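Local coordinates for protein halogenase (Chondromyces crocatus, PDB 3E1T) that probably catalyses FAD-dependent chlorination in chondrochloren biosynthesis, as a variant member of the flavin-dependent halogenases, at residues D309-S314 and Q360-F365; K284-C289 and A305-P310; D127-H132 and V147-T152. All blocks are in the same frame, centred on the assembly; numbering follows the deposited sequence.

Interaction 1. Residues D309-S314 and Q360-F365; sequences DPVFSS and QFLVAF. With FAD (flavin-adenine dinucleotide), chain C.
The carboxylate of Asp-309, whose CB lies 3.9 Å from Leu-362 CD1, is gripped at both oxygens. OD2 is hydrogen-bonded to Tyr-366 OH, one helical turn beyond Leu-362, and OD1 to Tyr-286 OH. Both partners lie outside the two segments; between the segments there is packing and no hydrogen bond. Leu-362 reaches from helix 340-368 with both methyls against a backbone oxygen: CD1 is 3.4 Å from Val-311 O, and CD2 is nearly as close. Val-311 CG1 lies between its backbone N and carbonyl carbon (chi1 61°). The side chains of Val-311 and Leu-362 pass each other pointing opposite ways, and Val-311 CG1 meets Leu-362 CD1 at 3.8 Å. The other branch, CG2, touches Phe-365 CE2 at 3.9 Å.

Phe-312 supplies the aromatic part. Its CE1 sits 3.4 Å above the plane of the Phe-365 ring, over the centre. This is a T-shaped pair, edge of Phe-312 to face of Phe-365, with planes at 69°. The same CE1 is 3.5 Å from CE2 of Phe-361, whose ring presents its edge; here the two rings meet obliquely, planes at 56°. Leu-362 CD2 comes to the edge of the Phe-312 ring and is 3.8 Å from its CD1. Phe-81 and Trp-83 extend the cluster, with Trp-83 stacked on Phe-365.

The loop holds its shape through a type II turn from Pro-310 to Ser-313, closed by Ser-313 N to Pro-310 O at 3.1 Å. Phe-312 takes the third position with positive phi. The turn carries Val-311 and Phe-312 toward the helix, while Pro-310 CB packs on FAD C6 and Ser-313 CB lies near FAD N3. The arrangement is an aromatic cluster packed behind a loop that lends Pro-310 and Ser-313 to the FAD pocket of this halogenase.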
# COMPACT_ATOMS: atom_id res chain seq x y z
N ASP A 309 0.76 -1.96 -6.13
CA ASP A 309 1.36 -0.95 -7.00
C ASP A 309 0.81 0.40 -6.55
O ASP A 309 -0.29 0.45 -6.02
CB ASP A 309 1.00 -1.24 -8.49
CG ASP A 309 1.74 -0.35 -9.47
OD1 ASP A 309 2.92 -0.62 -9.79
OD2 ASP A 309 1.13 0.64 -9.94
N PRO A 310 1.57 1.49 -6.72
CA PRO A 310 1.13 2.79 -6.20
C PRO A 310 -0.10 3.46 -6.84
O PRO A 310 -0.59 4.44 -6.27
CB PRO A 310 2.36 3.70 -6.42
CG PRO A 310 3.49 2.79 -6.70
CD PRO A 310 2.90 1.58 -7.34
N VAL A 311 -0.58 3.00 -7.99
CA VAL A 311 -1.71 3.70 -8.60
C VAL A 311 -2.97 3.38 -7.80
O VAL A 311 -3.18 2.23 -7.40
CB VAL A 311 -1.87 3.44 -10.13
CG1 VAL A 311 -2.11 2.00 -10.44
CG2 VAL A 311 -3.01 4.31 -10.70
N PHE A 312 -3.79 4.41 -7.57
CA PHE A 312 -4.94 4.38 -6.66
C PHE A 312 -4.62 4.27 -5.15
O PHE A 312 -5.53 4.13 -4.34
CB PHE A 312 -6.02 3.40 -7.12
CG PHE A 312 -6.83 3.90 -8.29
CD1 PHE A 312 -6.67 3.35 -9.55
CD2 PHE A 312 -7.72 4.97 -8.13
CE1 PHE A 312 -7.41 3.83 -10.64
CE2 PHE A 312 -8.46 5.44 -9.20
CZ PHE A 312 -8.30 4.87 -10.46
N SER A 313 -3.34 4.36 -4.79
CA SER A 313 -2.94 4.65 -3.41
C SER A 313 -3.56 3.73 -2.35
O SER A 313 -4.24 4.20 -1.44
CB SER A 313 -3.29 6.09 -3.06
OG SER A 313 -2.59 7.01 -3.88
N SER A 314 -3.33 2.43 -2.48
CA SER A 314 -3.97 1.48 -1.56
C SER A 314 -3.09 0.95 -0.44
O SER A 314 -3.58 0.22 0.41
CB SER A 314 -4.54 0.31 -2.34
OG SER A 314 -3.51 -0.48 -2.89
N GLN A 360 -6.73 -7.04 -9.05
CA GLN A 360 -7.56 -7.27 -10.21
C GLN A 360 -7.90 -5.98 -10.91
O GLN A 360 -7.79 -5.89 -12.14
CB GLN A 360 -8.85 -7.99 -9.80
CG GLN A 360 -8.62 -9.45 -9.54
CD GLN A 360 -8.38 -10.20 -10.82
OE1 GLN A 360 -9.32 -10.48 -11.56
NE2 GLN A 360 -7.12 -10.51 -11.10
N PHE A 361 -8.31 -4.98 -10.15
CA PHE A 361 -8.70 -3.71 -10.73
C PHE A 361 -7.52 -2.97 -11.35
O PHE A 361 -7.69 -2.30 -12.38
CB PHE A 361 -9.39 -2.84 -9.70
CG PHE A 361 -9.74 -1.47 -10.21
CD1 PHE A 361 -10.74 -1.31 -11.17
CD2 PHE A 361 -9.06 -0.36 -9.77
CE1 PHE A 361 -11.05 -0.05 -11.67
CE2 PHE A 361 -9.36 0.90 -10.26
CZ PHE A 361 -10.36 1.06 -11.20
N LEU A 362 -6.35 -3.07 -10.72
CA LEU A 362 -5.17 -2.35 -11.23
C LEU A 362 -4.63 -2.96 -12.52
O LEU A 362 -4.12 -2.21 -13.35
CB LEU A 362 -4.06 -2.24 -10.19
CG LEU A 362 -4.28 -1.39 -8.92
CD1 LEU A 362 -2.93 -1.06 -8.32
CD2 LEU A 362 -5.08 -0.12 -9.12
N VAL A 363 -4.69 -4.29 -12.67
CA VAL A 363 -4.34 -4.97 -13.93
C VAL A 363 -5.24 -4.39 -15.03
O VAL A 363 -4.74 -3.92 -16.06
CB VAL A 363 -4.47 -6.54 -13.85
CG1 VAL A 363 -4.30 -7.20 -15.26
CG2 VAL A 363 -3.44 -7.15 -12.89
N ALA A 364 -6.56 -4.38 -14.81
CA ALA A 364 -7.49 -3.80 -15.81
C ALA A 364 -7.25 -2.30 -16.05
O ALA A 364 -7.38 -1.83 -17.19
CB ALA A 364 -8.96 -4.09 -15.43
N PHE A 365 -6.89 -1.55 -15.00
CA PHE A 365 -6.61 -0.12 -15.12
C PHE A 365 -5.35 0.17 -15.94
O PHE A 365 -5.34 1.08 -16.78
CB PHE A 365 -6.52 0.56 -13.75
CG PHE A 365 -6.57 2.06 -13.82
CD1 PHE A 365 -7.76 2.72 -14.16
CD2 PHE A 365 -5.44 2.82 -13.58
CE1 PHE A 365 -7.81 4.10 -14.23
CE2 PHE A 365 -5.50 4.21 -13.64
CZ PHE A 365 -6.69 4.84 -13.98
PA FAD C . 6.30 0.71 6.68
O1A FAD C . 5.60 2.02 6.48
O2A FAD C . 7.40 0.42 5.71
O5B FAD C . 6.91 0.72 8.17
C5B FAD C . 7.59 -0.41 8.70
C4B FAD C . 8.46 0.02 9.88
O4B FAD C . 9.24 -1.05 10.36
C3B FAD C . 9.44 1.12 9.47
O3B FAD C . 9.25 2.21 10.34
C2B FAD C . 10.81 0.52 9.67
O2B FAD C . 11.68 1.47 10.23
C1B FAD C . 10.54 -0.61 10.65
N9A FAD C . 11.46 -1.76 10.56
C8A FAD C . 12.02 -2.34 9.45
N7A FAD C . 12.77 -3.39 9.86
C5A FAD C . 12.68 -3.50 11.20
C6A FAD C . 13.25 -4.38 12.14
N6A FAD C . 14.16 -5.29 11.79
N1A FAD C . 12.95 -4.21 13.47
C2A FAD C . 12.14 -3.19 13.90
N3A FAD C . 11.60 -2.33 12.97
C4A FAD C . 11.86 -2.48 11.65
N1 FAD C . 0.67 3.93 -0.09
C2 FAD C . -0.36 4.82 0.06
O2 FAD C . -1.23 4.57 0.90
N3 FAD C . -0.41 5.95 -0.73
C4 FAD C . 0.59 6.21 -1.67
O4 FAD C . 0.56 7.23 -2.36
C4X FAD C . 1.62 5.30 -1.83
N5 FAD C . 2.63 5.51 -2.75
C5X FAD C . 3.65 4.59 -2.88
C6 FAD C . 4.67 4.79 -3.82
C7 FAD C . 5.71 3.85 -3.95
C7M FAD C . 6.66 3.97 -5.10
C8 FAD C . 5.72 2.71 -3.14
C8M FAD C . 6.69 1.58 -3.38
C9 FAD C . 4.71 2.52 -2.20
C9A FAD C . 3.67 3.45 -2.07
N10 FAD C . 2.69 3.24 -1.13
C10 FAD C . 1.66 4.15 -1.01
C1' FAD C . 2.76 2.07 -0.17
C2' FAD C . 3.21 2.44 1.25
O2' FAD C . 4.54 2.90 1.18
C3' FAD C . 3.15 1.23 2.19
O3' FAD C . 2.07 0.39 1.86
C4' FAD C . 2.98 1.56 3.67
O4' FAD C . 4.08 2.33 4.11
C5' FAD C . 2.92 0.26 4.47
O5' FAD C . 3.09 0.54 5.84
P FAD C . 3.72 -0.54 6.84
O1P FAD C . 3.31 -0.19 8.25
O2P FAD C . 3.24 -1.92 6.49
O3P FAD C . 5.28 -0.51 6.57

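Interaction 2. Residues K284-C289 and A305-P310; sequences KDYSYC and ACFVDP. With FAD (flavin-adenine dinucleotide), chain C.
Tyr-286 and Phe-307 set their rings obliquely, with planes at 76°, and Tyr-286 CD1 is 3.6 Å from Phe-307 CE2. Over one face of the Phe-307 ring, toward the rim, lies the backbone N of Asp-309. At its edge is Tyr-286 O, 3.2 Å from Phe-307 CD2. Phe-307 CE1 comes within 3.4 Å of FAD C1'. The Tyr-286 ring has Val-308 O and Asp-309 OD1 at its edge and FAD C8M obliquely beside it. Its hydroxyl donates to Asp-309 OD1 at 2.7 Å, meeting that oxygen from above the carboxylate plane; the other oxygen, OD2, is bonded to Tyr-366. Pro-310 CD packs across the same end of the ring. An alanine at Tyr-286 would probably leave Asp-309 OD1 without this donor and open a gap beside Phe-307 CE2, Pro-310 CD and the flavin methyl C8M.

The backbones form an antiparallel ladder. Tyr-288 and Phe-307 are a hydrogen-bonded pair, joined N to O in both directions; Cys-289 and Cys-306 are the non-hydrogen-bonded pair next to it. Strand 288-290 is the middle of a three-stranded sheet, flanked by 181-183 and 306-307. Phe-307 and Pro-310 belong to the FAD pocket, so the edge strand 306-307 leads the chain to the flavin.

Ser-287 OG lies anti to its backbone N (chi1 -170°) and donates to Val-308 O at 2.7 Å, in the carbonyl plane and on a lone pair. A water donates to Ser-287 OG and to Phe-307 O, the latter also accepting from Tyr-288 N. Tyr-288 sends its hydroxyl to Asp-303 O. Cys-289 SG rests on Cys-306 CB.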
# COMPACT_ATOMS: atom_id res chain seq x y z
N LYS A 284 12.05 -0.73 -6.06
CA LYS A 284 12.07 -1.74 -7.09
C LYS A 284 11.51 -3.01 -6.48
O LYS A 284 11.51 -3.16 -5.26
CB LYS A 284 13.52 -1.92 -7.53
CG LYS A 284 13.85 -3.04 -8.47
CD LYS A 284 15.25 -2.84 -9.04
CE LYS A 284 16.31 -2.67 -7.94
NZ LYS A 284 16.62 -3.94 -7.20
N ASP A 285 11.02 -3.93 -7.31
CA ASP A 285 10.56 -5.23 -6.84
C ASP A 285 9.62 -5.07 -5.64
O ASP A 285 9.74 -5.79 -4.65
CB ASP A 285 11.77 -6.13 -6.46
CG ASP A 285 12.64 -6.48 -7.66
OD1 ASP A 285 12.08 -6.82 -8.72
OD2 ASP A 285 13.89 -6.42 -7.55
N TYR A 286 8.70 -4.10 -5.73
CA TYR A 286 7.76 -3.81 -4.66
C TYR A 286 6.45 -4.58 -4.75
O TYR A 286 5.67 -4.56 -3.79
CB TYR A 286 7.47 -2.31 -4.58
CG TYR A 286 6.94 -1.69 -5.87
CD1 TYR A 286 5.68 -2.03 -6.38
CD2 TYR A 286 7.68 -0.74 -6.56
CE1 TYR A 286 5.18 -1.45 -7.57
CE2 TYR A 286 7.20 -0.15 -7.75
CZ TYR A 286 5.97 -0.51 -8.24
OH TYR A 286 5.50 0.10 -9.39
N SER A 287 6.18 -5.23 -5.88
CA SER A 287 4.88 -5.93 -6.03
C SER A 287 5.01 -7.43 -5.75
O SER A 287 5.73 -8.12 -6.44
CB SER A 287 4.27 -5.72 -7.41
OG SER A 287 2.92 -6.20 -7.44
N TYR A 288 4.30 -7.92 -4.74
CA TYR A 288 4.47 -9.30 -4.27
C TYR A 288 3.35 -9.69 -3.33
O TYR A 288 2.62 -8.84 -2.83
CB TYR A 288 5.83 -9.50 -3.56
CG TYR A 288 6.07 -8.49 -2.48
CD1 TYR A 288 5.42 -8.58 -1.25
CD2 TYR A 288 6.96 -7.41 -2.68
CE1 TYR A 288 5.63 -7.63 -0.25
CE2 TYR A 288 7.17 -6.46 -1.68
CZ TYR A 288 6.49 -6.58 -0.48
OH TYR A 288 6.67 -5.65 0.51
N CYS A 289 3.24 -10.99 -3.08
CA CYS A 289 2.32 -11.52 -2.09
C CYS A 289 3.03 -12.70 -1.44
O CYS A 289 3.82 -13.39 -2.08
CB CYS A 289 1.00 -11.94 -2.72
SG CYS A 289 -0.34 -12.38 -1.56
N ALA A 305 3.57 -8.43 4.38
CA ALA A 305 2.75 -9.47 3.78
C ALA A 305 2.63 -9.37 2.24
O ALA A 305 2.88 -10.34 1.52
CB ALA A 305 1.38 -9.46 4.40
N CYS A 306 2.21 -8.20 1.76
CA CYS A 306 1.91 -8.05 0.34
C CYS A 306 1.81 -6.59 -0.05
O CYS A 306 1.60 -5.73 0.81
CB CYS A 306 0.61 -8.79 -0.03
SG CYS A 306 -0.86 -8.11 0.76
N PHE A 307 1.98 -6.32 -1.34
CA PHE A 307 1.79 -4.98 -1.90
C PHE A 307 1.47 -5.10 -3.40
O PHE A 307 2.01 -5.97 -4.09
CB PHE A 307 3.03 -4.10 -1.67
CG PHE A 307 2.86 -2.70 -2.19
CD1 PHE A 307 1.96 -1.82 -1.58
CD2 PHE A 307 3.57 -2.26 -3.31
CE1 PHE A 307 1.79 -0.53 -2.07
CE2 PHE A 307 3.41 -0.98 -3.81
CZ PHE A 307 2.52 -0.11 -3.18
N VAL A 308 0.57 -4.25 -3.90
CA VAL A 308 0.24 -4.24 -5.34
C VAL A 308 1.10 -3.25 -6.16
O VAL A 308 2.05 -3.67 -6.81
CB VAL A 308 -1.27 -3.99 -5.61
CG1 VAL A 308 -1.58 -4.25 -7.10
CG2 VAL A 308 -2.14 -4.91 -4.73
N ASP A 309 0.76 -1.96 -6.13
CA ASP A 309 1.36 -0.95 -7.00
C ASP A 309 0.81 0.40 -6.55
O ASP A 309 -0.29 0.45 -6.02
CB ASP A 309 1.00 -1.24 -8.49
CG ASP A 309 1.74 -0.35 -9.47
OD1 ASP A 309 2.92 -0.62 -9.79
OD2 ASP A 309 1.13 0.64 -9.94
N PRO A 310 1.57 1.49 -6.72
CA PRO A 310 1.13 2.79 -6.20
C PRO A 310 -0.10 3.46 -6.84
O PRO A 310 -0.59 4.44 -6.27
CB PRO A 310 2.36 3.70 -6.42
CG PRO A 310 3.49 2.79 -6.70
CD PRO A 310 2.90 1.58 -7.34
PA FAD C . 6.30 0.71 6.68
O1A FAD C . 5.60 2.02 6.48
O2A FAD C . 7.40 0.42 5.71
O5B FAD C . 6.91 0.72 8.17
C5B FAD C . 7.59 -0.41 8.70
C4B FAD C . 8.46 0.02 9.88
O4B FAD C . 9.24 -1.05 10.36
C3B FAD C . 9.44 1.12 9.47
O3B FAD C . 9.25 2.21 10.34
C2B FAD C . 10.81 0.52 9.67
O2B FAD C . 11.68 1.47 10.23
C1B FAD C . 10.54 -0.61 10.65
N9A FAD C . 11.46 -1.76 10.56
C8A FAD C . 12.02 -2.34 9.45
N7A FAD C . 12.77 -3.39 9.86
C5A FAD C . 12.68 -3.50 11.20
C6A FAD C . 13.25 -4.38 12.14
N6A FAD C . 14.16 -5.29 11.79
N1A FAD C . 12.95 -4.21 13.47
C2A FAD C . 12.14 -3.19 13.90
N3A FAD C . 11.60 -2.33 12.97
C4A FAD C . 11.86 -2.48 11.65
N1 FAD C . 0.67 3.93 -0.09
C2 FAD C . -0.36 4.82 0.06
O2 FAD C . -1.23 4.57 0.90
N3 FAD C . -0.41 5.95 -0.73
C4 FAD C . 0.59 6.21 -1.67
O4 FAD C . 0.56 7.23 -2.36
C4X FAD C . 1.62 5.30 -1.83
N5 FAD C . 2.63 5.51 -2.75
C5X FAD C . 3.65 4.59 -2.88
C6 FAD C . 4.67 4.79 -3.82
C7 FAD C . 5.71 3.85 -3.95
C7M FAD C . 6.66 3.97 -5.10
C8 FAD C . 5.72 2.71 -3.14
C8M FAD C . 6.69 1.58 -3.38
C9 FAD C . 4.71 2.52 -2.20
C9A FAD C . 3.67 3.45 -2.07
N10 FAD C . 2.69 3.24 -1.13
C10 FAD C . 1.66 4.15 -1.01
C1' FAD C . 2.76 2.07 -0.17
C2' FAD C . 3.21 2.44 1.25
O2' FAD C . 4.54 2.90 1.18
C3' FAD C . 3.15 1.23 2.19
O3' FAD C . 2.07 0.39 1.86
C4' FAD C . 2.98 1.56 3.67
O4' FAD C . 4.08 2.33 4.11
C5' FAD C . 2.92 0.26 4.47
O5' FAD C . 3.09 0.54 5.84
P FAD C . 3.72 -0.54 6.84
O1P FAD C . 3.31 -0.19 8.25
O2P FAD C . 3.24 -1.92 6.49
O3P FAD C . 5.28 -0.51 6.57
O HOH W 1 1.33 -7.81 -5.92

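Interaction 3. Residues D127-H132 and V147-T152; sequences DVRERH and VRYRNT
The imidazole of His-132 is held between Asn-151 on one face and Arg-129 on the other. Asn-151 CA stands 3.7 Å from the ring centroid, almost on the normal, in a CH-pi contact. Arg-129 CB lies over the centre of the opposite face, 3.8 Å above the plane. Asn-151 CB adds to the first face, 3.5 Å from His-132 CE1. Thr-152 OG1 comes to the edge of the ring, 3.6 Å from His-132 NE2.

His-132 CG is anti to the carbonyl carbon, beside the backbone N (chi1 -74°), and the side chain runs beside that of Tyr-149, pointing the same way. Their planes are 23° apart but slid so far that the rings barely overlap. His-132 ND1 meets Tyr-149 CE1 at 3.4 Å. Arg-129 crosses Tyr-149 at about a right angle, its guanidinium turned 86° from the ring. Arg-129 NH2 is 3.3 Å from Tyr-149 OH, but the angle is too poor for a hydrogen bond. That NH2 has a salt-bridge partner in Glu-6.

Two sheets of the FAD-binding part of the fold meet here. Strand 127-129 is the outer strand of the five-stranded parallel sheet, beside 33-36, as in a Rossmann-type dinucleotide fold. Strand 143-150 belongs to a mixed sheet, between 133-140 and 156-161. His-132 belongs to the FAD pocket, and its backbone is hydrogen-bonded to Glu-37, whose OE2 binds FAD.

No hydrogen bond crosses between the segments. The backbones approach through CA-H...O contacts: His-132 CA is 3.3 Å from Arg-150 O, and Thr-152 CA reaches Arg-131 O. Arg-131 CB packs on Thr-152 OG1 at 3.7 Å.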
# COMPACT_ATOMS: atom_id res chain seq x y z
N ASP A 127 3.69 -0.06 24.84
CA ASP A 127 5.09 0.07 25.20
C ASP A 127 5.93 0.19 23.92
O ASP A 127 6.46 -0.81 23.43
CB ASP A 127 5.51 -1.17 26.01
CG ASP A 127 6.86 -1.02 26.70
OD1 ASP A 127 7.69 -0.18 26.29
OD2 ASP A 127 7.09 -1.77 27.67
N VAL A 128 6.06 1.40 23.38
CA VAL A 128 6.83 1.55 22.14
C VAL A 128 8.27 1.96 22.43
O VAL A 128 8.54 2.79 23.29
CB VAL A 128 6.14 2.45 21.04
CG1 VAL A 128 4.68 2.70 21.35
CG2 VAL A 128 6.89 3.76 20.81
N ARG A 129 9.20 1.35 21.70
CA ARG A 129 10.61 1.60 21.90
C ARG A 129 11.31 1.77 20.57
O ARG A 129 11.43 0.81 19.79
CB ARG A 129 11.23 0.47 22.73
CG ARG A 129 10.95 0.62 24.22
CD ARG A 129 10.58 -0.69 24.89
NE ARG A 129 11.76 -1.47 25.21
CZ ARG A 129 11.80 -2.43 26.13
NH1 ARG A 129 10.72 -2.74 26.85
NH2 ARG A 129 12.94 -3.08 26.34
N GLU A 130 11.74 3.00 20.29
CA GLU A 130 12.47 3.33 19.08
C GLU A 130 13.93 2.91 19.22
O GLU A 130 14.34 2.46 20.29
CB GLU A 130 12.34 4.82 18.76
CG GLU A 130 10.92 5.22 18.35
CD GLU A 130 10.70 6.73 18.32
OE1 GLU A 130 11.66 7.49 18.08
OE2 GLU A 130 9.54 7.15 18.51
N ARG A 131 14.70 3.05 18.14
CA ARG A 131 16.11 2.61 18.08
C ARG A 131 16.33 1.13 18.42
O ARG A 131 17.44 0.72 18.79
CB ARG A 131 17.03 3.51 18.93
CG ARG A 131 17.21 4.94 18.42
CD ARG A 131 17.37 5.02 16.89
NE ARG A 131 18.55 4.31 16.40
CZ ARG A 131 19.64 4.90 15.91
NH1 ARG A 131 19.71 6.23 15.85
NH2 ARG A 131 20.66 4.16 15.49
N HIS A 132 15.27 0.33 18.28
CA HIS A 132 15.30 -1.09 18.59
C HIS A 132 15.05 -1.92 17.33
O HIS A 132 13.93 -1.92 16.79
CB HIS A 132 14.25 -1.43 19.65
CG HIS A 132 14.60 -0.97 21.04
ND1 HIS A 132 14.45 -1.78 22.15
CD2 HIS A 132 15.07 0.21 21.51
CE1 HIS A 132 14.81 -1.12 23.23
NE2 HIS A 132 15.19 0.09 22.87
N VAL A 147 11.16 -12.67 20.32
CA VAL A 147 12.07 -12.07 19.36
C VAL A 147 13.45 -11.85 19.98
O VAL A 147 13.57 -11.72 21.20
CB VAL A 147 11.53 -10.71 18.81
CG1 VAL A 147 10.22 -10.91 18.03
CG2 VAL A 147 11.36 -9.68 19.93
N ARG A 148 14.48 -11.82 19.14
CA ARG A 148 15.78 -11.26 19.52
C ARG A 148 15.91 -9.89 18.88
O ARG A 148 15.63 -9.74 17.69
CB ARG A 148 16.95 -12.16 19.07
CG ARG A 148 18.26 -11.38 18.84
CD ARG A 148 19.51 -12.24 18.71
NE ARG A 148 19.29 -13.48 17.98
CZ ARG A 148 19.14 -14.66 18.57
NH1 ARG A 148 19.18 -14.75 19.89
NH2 ARG A 148 18.94 -15.75 17.84
N TYR A 149 16.34 -8.90 19.66
CA TYR A 149 16.55 -7.55 19.16
C TYR A 149 17.82 -6.91 19.74
O TYR A 149 18.38 -7.42 20.70
CB TYR A 149 15.34 -6.65 19.47
CG TYR A 149 15.07 -6.41 20.95
CD1 TYR A 149 15.53 -5.26 21.59
CD2 TYR A 149 14.34 -7.33 21.70
CE1 TYR A 149 15.27 -5.03 22.95
CE2 TYR A 149 14.08 -7.12 23.06
CZ TYR A 149 14.55 -5.97 23.67
OH TYR A 149 14.29 -5.75 25.01
N ARG A 150 18.25 -5.80 19.13
CA ARG A 150 19.27 -4.94 19.72
C ARG A 150 18.58 -3.66 20.18
O ARG A 150 17.81 -3.07 19.42
CB ARG A 150 20.36 -4.57 18.71
CG ARG A 150 20.80 -5.68 17.78
CD ARG A 150 21.82 -5.16 16.77
NE ARG A 150 23.15 -5.02 17.37
CZ ARG A 150 24.15 -4.31 16.85
NH1 ARG A 150 23.98 -3.65 15.71
NH2 ARG A 150 25.32 -4.27 17.46
N ASN A 151 18.86 -3.23 21.41
CA ASN A 151 18.29 -1.98 21.92
C ASN A 151 19.07 -0.76 21.42
O ASN A 151 19.86 -0.88 20.48
CB ASN A 151 18.16 -2.00 23.46
CG ASN A 151 19.51 -1.94 24.18
OD1 ASN A 151 20.55 -1.74 23.57
ND2 ASN A 151 19.47 -2.09 25.50
N THR A 152 18.84 0.40 22.02
CA THR A 152 19.45 1.67 21.58
C THR A 152 20.98 1.63 21.50
O THR A 152 21.57 2.14 20.54
CB THR A 152 18.98 2.84 22.46
OG1 THR A 152 17.54 2.83 22.52
CG2 THR A 152 19.45 4.16 21.89

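Overall arrangement
From the N terminus, interaction 3 comes first. It closes the short loop from 127-132 to 147-152, which holds most of the hairpin of strands 133-140 and 143-150. Interaction 2 then closes 284-289 on 305-310, pairing strands 288-290 and 306-307, with strand 298-300 of the parallel sheet in the loop between them. Interaction 1 ties the loop after strand 306-307 to helix 340-368; the chain between is mostly helix, including 315-333. None nests or crosses: interaction 3 closes before the others open, and interaction 1 follows on from interaction 2 at Asp-309 and Pro-310. These two touch, Leu-362 CD1 to Val-308 CG1 at 3.7 Å, and both reach the FAD. Interaction 3 lies apart, its centre about 26 Å from that of interaction 2.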